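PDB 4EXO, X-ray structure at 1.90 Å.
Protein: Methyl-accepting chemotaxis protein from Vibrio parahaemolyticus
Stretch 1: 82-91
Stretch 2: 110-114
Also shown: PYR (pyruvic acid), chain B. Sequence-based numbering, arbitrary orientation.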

# COMPACT_ATOMS: atom_id res chain seq x y z
N ASN A 82 -26.44 -6.97 -5.47
CA ASN A 82 -26.11 -6.96 -6.90
C ASN A 82 -26.20 -5.55 -7.49
O ASN A 82 -27.29 -4.97 -7.62
CB ASN A 82 -27.05 -7.92 -7.64
CG ASN A 82 -26.67 -8.12 -9.08
OD1 ASN A 82 -26.28 -7.18 -9.78
ND2 ASN A 82 -26.81 -9.36 -9.54
N LEU A 83 -25.05 -4.98 -7.83
CA LEU A 83 -24.98 -3.61 -8.36
C LEU A 83 -24.55 -3.57 -9.81
O LEU A 83 -24.09 -2.54 -10.32
CB LEU A 83 -24.02 -2.72 -7.51
CG LEU A 83 -24.35 -2.60 -6.01
CD1 LEU A 83 -23.36 -1.57 -5.34
CD2 LEU A 83 -25.77 -2.20 -5.75
N TYR A 84 -24.75 -4.69 -10.50
CA TYR A 84 -24.39 -4.79 -11.94
C TYR A 84 -25.02 -3.68 -12.80
O TYR A 84 -24.35 -3.11 -13.69
CB TYR A 84 -24.73 -6.17 -12.50
CG TYR A 84 -24.04 -6.37 -13.84
CD1 TYR A 84 -22.69 -6.74 -13.89
CD2 TYR A 84 -24.71 -6.10 -15.03
CE1 TYR A 84 -22.03 -6.89 -15.14
CE2 TYR A 84 -24.05 -6.23 -16.29
CZ TYR A 84 -22.73 -6.63 -16.32
OH TYR A 84 -22.08 -6.76 -17.53
N ASP A 85 -26.29 -3.37 -12.54
CA ASP A 85 -27.01 -2.33 -13.30
C ASP A 85 -26.79 -0.91 -12.79
O ASP A 85 -27.37 0.04 -13.34
CB ASP A 85 -28.53 -2.59 -13.30
CG ASP A 85 -28.89 -3.94 -13.87
OD1 ASP A 85 -28.20 -4.40 -14.81
OD2 ASP A 85 -29.89 -4.53 -13.39
N LEU A 86 -25.98 -0.74 -11.74
CA LEU A 86 -25.79 0.60 -11.16
C LEU A 86 -25.17 1.64 -12.12
O LEU A 86 -24.11 1.38 -12.72
CB LEU A 86 -24.98 0.51 -9.86
CG LEU A 86 -24.68 1.80 -9.07
CD1 LEU A 86 -24.41 1.45 -7.62
CD2 LEU A 86 -23.46 2.56 -9.65
N LYS A 87 -25.78 2.83 -12.21
CA LYS A 87 -25.22 3.93 -12.97
C LYS A 87 -24.85 5.11 -12.08
O LYS A 87 -25.58 5.42 -11.13
CB LYS A 87 -26.19 4.37 -14.07
CG LYS A 87 -26.42 3.26 -15.17
CD LYS A 87 -27.44 3.76 -16.22
CE LYS A 87 -27.94 2.64 -17.15
NZ LYS A 87 -26.92 2.01 -18.04
N ASP A 88 -23.73 5.76 -12.37
CA ASP A 88 -23.44 7.02 -11.64
C ASP A 88 -24.32 8.16 -12.18
O ASP A 88 -25.22 7.92 -13.03
CB ASP A 88 -21.95 7.35 -11.61
CG ASP A 88 -21.39 7.84 -12.98
OD1 ASP A 88 -22.19 8.12 -13.93
OD2 ASP A 88 -20.16 7.98 -13.07
N GLU A 89 -24.10 9.38 -11.69
CA GLU A 89 -24.93 10.54 -12.07
C GLU A 89 -24.79 10.91 -13.55
O GLU A 89 -25.63 11.64 -14.06
CB GLU A 89 -24.58 11.77 -11.21
CG GLU A 89 -23.19 12.33 -11.51
CD GLU A 89 -22.73 13.34 -10.48
OE1 GLU A 89 -22.47 12.94 -9.33
OE2 GLU A 89 -22.60 14.54 -10.85
N ASN A 90 -23.74 10.41 -14.22
CA ASN A 90 -23.50 10.69 -15.66
C ASN A 90 -23.87 9.51 -16.54
O ASN A 90 -23.56 9.50 -17.74
CB ASN A 90 -22.05 11.12 -15.92
CG ASN A 90 -21.69 12.37 -15.16
OD1 ASN A 90 -22.49 13.31 -15.12
ND2 ASN A 90 -20.53 12.36 -14.49
N GLY A 91 -24.49 8.51 -15.94
CA GLY A 91 -24.95 7.32 -16.66
C GLY A 91 -23.84 6.32 -16.95
O GLY A 91 -24.00 5.48 -17.84
N TYR A 110 -13.15 5.80 -15.46
CA TYR A 110 -13.57 7.08 -14.84
C TYR A 110 -15.07 6.97 -14.49
O TYR A 110 -15.88 6.49 -15.29
CB TYR A 110 -13.40 8.27 -15.81
CG TYR A 110 -11.99 8.72 -16.03
CD1 TYR A 110 -11.39 9.64 -15.17
CD2 TYR A 110 -11.23 8.23 -17.11
CE1 TYR A 110 -10.08 10.08 -15.37
CE2 TYR A 110 -9.92 8.66 -17.33
CZ TYR A 110 -9.36 9.60 -16.45
OH TYR A 110 -8.08 10.05 -16.61
N PHE A 111 -15.45 7.42 -13.28
CA PHE A 111 -16.85 7.42 -12.85
C PHE A 111 -16.92 8.29 -11.60
O PHE A 111 -15.89 8.70 -11.09
CB PHE A 111 -17.35 6.00 -12.51
CG PHE A 111 -16.55 5.27 -11.44
CD1 PHE A 111 -16.99 5.26 -10.10
CD2 PHE A 111 -15.37 4.54 -11.78
CE1 PHE A 111 -16.26 4.54 -9.10
CE2 PHE A 111 -14.64 3.85 -10.80
CZ PHE A 111 -15.07 3.85 -9.44
N SER A 112 -18.13 8.60 -11.15
CA SER A 112 -18.35 9.33 -9.89
C SER A 112 -18.85 8.35 -8.85
O SER A 112 -19.58 7.41 -9.17
CB SER A 112 -19.35 10.46 -10.07
OG SER A 112 -18.77 11.50 -10.84
N TRP A 113 -18.44 8.58 -7.60
CA TRP A 113 -18.80 7.74 -6.49
C TRP A 113 -18.73 8.59 -5.21
O TRP A 113 -18.05 9.64 -5.15
CB TRP A 113 -17.83 6.54 -6.38
CG TRP A 113 -18.39 5.42 -5.54
CD1 TRP A 113 -18.23 5.26 -4.18
CD2 TRP A 113 -19.20 4.33 -5.99
NE1 TRP A 113 -18.91 4.13 -3.77
CE2 TRP A 113 -19.49 3.53 -4.86
CE3 TRP A 113 -19.70 3.94 -7.26
CZ2 TRP A 113 -20.28 2.37 -4.93
CZ3 TRP A 113 -20.48 2.77 -7.33
CH2 TRP A 113 -20.75 2.00 -6.17
N HIS A 114 -19.42 8.12 -4.18
CA HIS A 114 -19.27 8.69 -2.84
C HIS A 114 -17.78 8.90 -2.52
O HIS A 114 -16.96 8.00 -2.70
CB HIS A 114 -19.89 7.74 -1.82
CG HIS A 114 -19.62 8.10 -0.39
ND1 HIS A 114 -18.59 7.54 0.34
CD2 HIS A 114 -20.31 8.89 0.47
CE1 HIS A 114 -18.64 7.99 1.58
NE2 HIS A 114 -19.69 8.80 1.69
C PYR B . -16.31 2.35 -5.19
O PYR B . -15.68 3.24 -5.92
OXT PYR B . -16.28 2.46 -3.87
CA PYR B . -17.02 1.28 -5.79
O3 PYR B . -17.60 0.46 -5.00
CB PYR B . -17.16 1.08 -7.29
O HOH W 1 -19.50 13.77 -9.30

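Residues 110-114 lie within a strand that extends beyond both ends of the stretch. Residues 82-91 form no regular helix or strand. They make two type I beta turns, Leu-83 to Leu-86 and Asp-88 to Gly-91. Leu-86 N donates to Leu-83 O at 3.0 Å, and Gly-91 N donates to Asp-88 O at 3.1 Å, closing each turn. Gly-91 has positive phi, which favours glycine. The backbones come nearest at Asp-88 and Ser-112, whose CA atoms are 5.9 Å apart.

The one direct hydrogen bond across the contact forms here. Ser-112 N donates to Asp-88 OD2 at 2.9 Å, with a nearly straight angle of 165°. A side chain thus takes up a strand amide. The other carboxylate oxygen serves its own turn: Asn-90 N donates to Asp-88 OD1 at 2.8 Å. Nearby, a water links Ser-112 OG, at 2.8 Å, to Glu-89 OE1, at 3.1 Å; the bond to Glu-89 is weak.

Apolar contacts gather at Trp-113. The CA-to-CB bond of Trp-113 points away from the loop, but the indole end comes nearer to it. Leu-86 CD2 lies 3.8 Å from Trp-113 CZ3. Leu-83 CD1 meets the ring edge, 4.5 Å from Trp-113 CH2. Pyruvic acid OXT lies over one face of the same ring, 3.1 Å from Trp-113 NE1.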